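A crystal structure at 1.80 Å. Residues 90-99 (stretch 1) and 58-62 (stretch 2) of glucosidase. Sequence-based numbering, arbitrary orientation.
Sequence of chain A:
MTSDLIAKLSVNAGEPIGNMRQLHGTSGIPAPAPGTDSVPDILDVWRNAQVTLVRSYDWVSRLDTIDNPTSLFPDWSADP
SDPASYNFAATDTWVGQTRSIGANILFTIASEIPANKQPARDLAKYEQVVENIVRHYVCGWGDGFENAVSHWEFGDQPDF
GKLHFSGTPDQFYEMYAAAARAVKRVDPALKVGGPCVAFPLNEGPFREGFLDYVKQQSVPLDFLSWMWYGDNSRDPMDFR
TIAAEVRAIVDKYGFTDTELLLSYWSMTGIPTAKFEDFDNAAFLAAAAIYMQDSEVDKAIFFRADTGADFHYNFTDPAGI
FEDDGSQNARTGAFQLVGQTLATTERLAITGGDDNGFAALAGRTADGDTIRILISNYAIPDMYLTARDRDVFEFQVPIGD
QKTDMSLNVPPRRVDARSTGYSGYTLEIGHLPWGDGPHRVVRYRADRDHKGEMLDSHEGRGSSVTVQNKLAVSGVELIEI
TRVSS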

ATOM      1  N   ALA A  90      -9.080  18.283 -11.357  1.00 11.20           N
ATOM      2  CA  ALA A  90      -8.393  17.019 -11.618  1.00 10.73           C
ATOM      3  C   ALA A  90      -8.521  16.092 -10.420  1.00 12.06           C
ATOM      4  O   ALA A  90      -8.730  14.880 -10.575  1.00 12.09           O
ATOM      5  CB  ALA A  90      -6.919  17.268 -11.958  1.00 15.51           C
ATOM      6  N   THR A  91      -8.408  16.652  -9.215  1.00 12.02           N
ATOM      7  CA  THR A  91      -8.550  15.839  -8.012  1.00 14.71           C
ATOM      8  C   THR A  91      -9.958  15.252  -7.914  1.00 15.64           C
ATOM      9  O   THR A  91     -10.129  14.086  -7.536  1.00 12.53           O
ATOM     10  CB  THR A  91      -8.211  16.675  -6.776  1.00 13.72           C
ATOM     11  OG1 THR A  91      -6.913  17.256  -6.930  1.00 14.42           O
ATOM     12  CG2 THR A  91      -8.214  15.792  -5.521  1.00  9.89           C
ATOM     13  N   ASP A  92     -10.975  16.038  -8.282  1.00 12.17           N
ATOM     14  CA  ASP A  92     -12.339  15.520  -8.334  1.00 14.18           C
ATOM     15  C   ASP A  92     -12.422  14.299  -9.236  1.00 11.13           C
ATOM     16  O   ASP A  92     -13.123  13.331  -8.925  1.00 12.22           O
ATOM     17  CB  ASP A  92     -13.305  16.585  -8.865  1.00 13.08           C
ATOM     18  CG  ASP A  92     -13.659  17.641  -7.840  1.00 15.99           C
ATOM     19  OD1 ASP A  92     -13.252  17.523  -6.666  1.00 13.68           O
ATOM     20  OD2 ASP A  92     -14.348  18.609  -8.233  1.00 16.62           O
ATOM     21  N   THR A  93     -11.737  14.344 -10.377  1.00 12.76           N
ATOM     22  CA  THR A  93     -11.799  13.237 -11.320  1.00 12.12           C
ATOM     23  C   THR A  93     -11.195  11.975 -10.715  1.00 13.03           C
ATOM     24  O   THR A  93     -11.789  10.892 -10.781  1.00 12.60           O
ATOM     25  CB  THR A  93     -11.093  13.642 -12.609  1.00 13.36           C
ATOM     26  OG1 THR A  93     -11.830  14.722 -13.194  1.00 16.04           O
ATOM     27  CG2 THR A  93     -11.028  12.492 -13.606  1.00 13.39           C
ATOM     28  N   TRP A  94     -10.032  12.108 -10.079  1.00 12.31           N
ATOM     29  CA  TRP A  94      -9.384  10.941  -9.490  1.00 11.57           C
ATOM     30  C   TRP A  94     -10.156  10.424  -8.281  1.00 14.71           C
ATOM     31  O   TRP A  94     -10.227   9.206  -8.055  1.00 12.67           O
ATOM     32  CB  TRP A  94      -7.942  11.287  -9.131  1.00 13.21           C
ATOM     33  CG  TRP A  94      -7.051  11.403 -10.353  1.00 10.82           C
ATOM     34  CD1 TRP A  94      -6.972  10.520 -11.388  1.00 12.52           C
ATOM     35  CD2 TRP A  94      -6.102  12.445 -10.643  1.00 14.31           C
ATOM     36  NE1 TRP A  94      -6.045  10.949 -12.311  1.00 13.36           N
ATOM     37  CE2 TRP A  94      -5.498  12.128 -11.879  1.00 12.79           C
ATOM     38  CE3 TRP A  94      -5.722  13.624  -9.987  1.00 14.34           C
ATOM     39  CZ2 TRP A  94      -4.526  12.945 -12.477  1.00 13.54           C
ATOM     40  CZ3 TRP A  94      -4.752  14.442 -10.580  1.00 13.15           C
ATOM     41  CH2 TRP A  94      -4.169  14.096 -11.813  1.00 14.86           C
ATOM     42  N   VAL A  95     -10.741  11.330  -7.493  1.00 13.04           N
ATOM     43  CA  VAL A  95     -11.576  10.901  -6.371  1.00 13.18           C
ATOM     44  C   VAL A  95     -12.783  10.128  -6.882  1.00 14.67           C
ATOM     45  O   VAL A  95     -13.138   9.066  -6.356  1.00 11.39           O
ATOM     46  CB  VAL A  95     -11.991  12.118  -5.524  1.00 15.22           C
ATOM     47  CG1 VAL A  95     -13.163  11.789  -4.598  1.00 15.76           C
ATOM     48  CG2 VAL A  95     -10.792  12.630  -4.721  1.00  9.24           C
ATOM     49  N   GLY A  96     -13.429  10.643  -7.928  1.00 13.52           N
ATOM     50  CA  GLY A  96     -14.566   9.936  -8.487  1.00 12.50           C
ATOM     51  C   GLY A  96     -14.183   8.583  -9.057  1.00 13.39           C
ATOM     52  O   GLY A  96     -14.912   7.603  -8.889  1.00 13.39           O
ATOM     53  N   GLN A  97     -13.023   8.503  -9.715  1.00 10.86           N
ATOM     54  CA  GLN A  97     -12.559   7.214 -10.224  1.00 14.42           C
ATOM     55  C   GLN A  97     -12.358   6.228  -9.088  1.00 12.72           C
ATOM     56  O   GLN A  97     -12.774   5.065  -9.177  1.00 12.87           O
ATOM     57  CB  GLN A  97     -11.247   7.376 -10.994  1.00 13.21           C
ATOM     58  CG  GLN A  97     -11.387   8.086 -12.342  1.00 11.89           C
ATOM     59  CD  GLN A  97     -10.045   8.483 -12.925  1.00 13.25           C
ATOM     60  OE1 GLN A  97      -8.990   8.156 -12.370  1.00 12.18           O
ATOM     61  NE2 GLN A  97     -10.074   9.200 -14.053  1.00 14.38           N
ATOM     62  N   THR A  98     -11.729   6.683  -8.009  1.00  9.53           N
ATOM     63  CA  THR A  98     -11.431   5.792  -6.898  1.00 11.60           C
ATOM     64  C   THR A  98     -12.712   5.313  -6.235  1.00 12.63           C
ATOM     65  O   THR A  98     -12.850   4.121  -5.922  1.00 11.63           O
ATOM     66  CB  THR A  98     -10.519   6.502  -5.894  1.00 12.71           C
ATOM     67  OG1 THR A  98      -9.313   6.924  -6.551  1.00 10.82           O
ATOM     68  CG2 THR A  98     -10.174   5.567  -4.743  1.00 10.29           C
ATOM     69  N   ARG A  99     -13.670   6.220  -6.027  1.00 10.79           N
ATOM     70  CA  ARG A  99     -14.920   5.808  -5.399  1.00 16.35           C
ATOM     71  C   ARG A  99     -15.726   4.873  -6.301  1.00 13.17           C
ATOM     72  O   ARG A  99     -16.461   4.018  -5.793  1.00 14.85           O
ATOM     73  CB  ARG A  99     -15.757   7.033  -5.005  1.00 14.70           C
ATOM     74  CG  ARG A  99     -15.089   7.976  -3.986  1.00 12.50           C
ATOM     75  CD  ARG A  99     -14.841   7.293  -2.619  1.00 14.65           C
ATOM     76  NE  ARG A  99     -16.097   6.949  -1.955  1.00 18.33           N
ATOM     77  CZ  ARG A  99     -16.227   5.984  -1.049  1.00 26.54           C
ATOM     78  NH1 ARG A  99     -15.184   5.240  -0.705  1.00 24.86           N
ATOM     79  NH2 ARG A  99     -17.408   5.749  -0.495  1.00 27.47           N
TER
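Stretch 2 (58-62) DWVSR

Stretch 1 is a segment of a longer α-helix that runs beyond both of its ends, held by regular i to i+4 backbone hydrogen bonds such as V95 N to T91 O at 2.8 Å. Stretch 2 has no regular secondary structure. W59 and V60 have extended to intermediate backbone angles (phi/psi -65/168 and -87/72), and the chain bends enough for a weak hydrogen bond from S61 N to W59 O at 3.1 Å. Since no helix or strand axis can be drawn through such a segment, its placement is best described by residue pairing. The backbones come nearest at T91 and S61, whose CA atoms lie 5.6 Å apart. In chain direction the loop runs obliquely but broadly opposite to the helix, so that S61 lies by T91 while the W59 ring reaches to T98.

The first residue to make close contact is T91. Its OG1 lies 2.8 Å from S61 OG, a hydrogen bond in which either hydroxyl could be the donor. Each hydroxyl can donate or accept a hydrogen bond, so two buried hydroxyls can satisfy one another. The methyl of T91 also approaches the edge of the W59 ring, with CG2 4.4 Å from CE3. D92 points away from the loop, and T93 is out of its reach.

One turn on from A90, W94 points toward stretch 2 and meets W59, V60 and S61. Its CB stands over the face of the W59 ring, 3.5 Å from the centroid of the six-membered ring and only 5° off the normal, a CH-π contact. The two indoles are oblique to each other: the centroids of their five-membered rings are 4.6 Å apart and the planes meet at 31°. The far side of the W94 six-membered ring reaches V60, with CZ3 3.2 Å from the backbone N and CH2 3.8 Å from CB, while CE3 lies 3.6 Å from W59 CB. A long, broad side chain can touch several loop residues at once. Both indole nitrogens find hydrogen bonds elsewhere in the structure.

The CA-to-CB bond of V95 points sideways, yet CG2 comes to 3.8 Å from W59 CZ3, a branched apolar group packed against an aromatic ring. G96 and Q97 make no contact with the loop, although the CA-to-CB bond of Q97 points toward it.

T98 closes the contact. Its OG1 donates to W94 O at 2.9 Å, satisfying the buried hydroxyl within the helix, and lies at the edge of the W59 ring, 3.5 Å from CZ2.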

ATOM      1  N   ASP A  58       0.559  10.736  -5.247  1.00 11.51           N
ATOM      2  CA  ASP A  58       1.127  10.771  -6.591  1.00 11.26           C
ATOM      3  C   ASP A  58       0.210  11.445  -7.614  1.00 13.45           C
ATOM      4  O   ASP A  58       0.660  11.744  -8.726  1.00 15.48           O
ATOM      5  CB  ASP A  58       1.516   9.357  -7.020  1.00 13.11           C
ATOM      6  CG  ASP A  58       2.628   8.796  -6.148  1.00 19.60           C
ATOM      7  OD1 ASP A  58       3.688   9.448  -6.034  1.00 16.53           O
ATOM      8  OD2 ASP A  58       2.430   7.738  -5.523  1.00 21.68           O
ATOM      9  N   TRP A  59      -1.031  11.738  -7.250  1.00 12.71           N
ATOM     10  CA  TRP A  59      -1.884  12.569  -8.084  1.00 13.90           C
ATOM     11  C   TRP A  59      -1.320  13.989  -8.179  1.00 11.47           C
ATOM     12  O   TRP A  59      -0.418  14.391  -7.439  1.00 12.18           O
ATOM     13  CB  TRP A  59      -3.303  12.632  -7.521  1.00 10.09           C
ATOM     14  CG  TRP A  59      -4.020  11.315  -7.354  1.00 11.81           C
ATOM     15  CD1 TRP A  59      -3.633  10.073  -7.834  1.00 13.28           C
ATOM     16  CD2 TRP A  59      -5.254  11.107  -6.660  1.00 11.73           C
ATOM     17  NE1 TRP A  59      -4.557   9.123  -7.473  1.00  9.92           N
ATOM     18  CE2 TRP A  59      -5.559   9.727  -6.750  1.00 11.45           C
ATOM     19  CE3 TRP A  59      -6.136  11.955  -5.971  1.00 10.15           C
ATOM     20  CZ2 TRP A  59      -6.712   9.179  -6.180  1.00 12.46           C
ATOM     21  CZ3 TRP A  59      -7.273  11.411  -5.392  1.00 12.68           C
ATOM     22  CH2 TRP A  59      -7.555  10.026  -5.503  1.00  9.48           C
ATOM     23  N   VAL A  60      -1.881  14.758  -9.109  1.00 13.17           N
ATOM     24  CA  VAL A  60      -1.639  16.195  -9.164  1.00 14.98           C
ATOM     25  C   VAL A  60      -2.652  16.858  -8.235  1.00 13.35           C
ATOM     26  O   VAL A  60      -3.609  17.497  -8.692  1.00 12.28           O
ATOM     27  CB  VAL A  60      -1.731  16.706 -10.618  1.00 11.39           C
ATOM     28  CG1 VAL A  60      -1.508  18.226 -10.689  1.00 15.06           C
ATOM     29  CG2 VAL A  60      -0.709  15.975 -11.493  1.00 13.23           C
ATOM     30  N   SER A  61      -2.457  16.688  -6.920  1.00 12.49           N
ATOM     31  CA  SER A  61      -3.457  17.041  -5.906  1.00 11.05           C
ATOM     32  C   SER A  61      -2.776  17.567  -4.654  1.00 11.17           C
ATOM     33  O   SER A  61      -3.100  17.179  -3.526  1.00 12.01           O
ATOM     34  CB  SER A  61      -4.337  15.842  -5.551  1.00 10.89           C
ATOM     35  OG  SER A  61      -4.959  15.331  -6.716  1.00 10.55           O
ATOM     36  N   ARG A  62      -1.822  18.470  -4.849  1.00 12.22           N
ATOM     37  CA  ARG A  62      -1.016  19.008  -3.767  1.00 12.97           C
ATOM     38  C   ARG A  62      -1.575  20.346  -3.301  1.00 14.09           C
ATOM     39  O   ARG A  62      -2.118  21.126  -4.088  1.00 17.05           O
ATOM     40  CB  ARG A  62       0.438  19.180  -4.216  1.00 13.90           C
ATOM     41  CG  ARG A  62       1.087  17.903  -4.695  1.00 14.46           C
ATOM     42  CD  ARG A  62       1.326  16.947  -3.554  1.00 13.43           C
ATOM     43  NE  ARG A  62       1.958  15.735  -4.060  1.00 13.22           N
ATOM     44  CZ  ARG A  62       3.252  15.615  -4.352  1.00 15.87           C
ATOM     45  NH1 ARG A  62       4.093  16.632  -4.168  1.00 16.04           N
ATOM     46  NH2 ARG A  62       3.710  14.459  -4.819  1.00 14.58           N
TER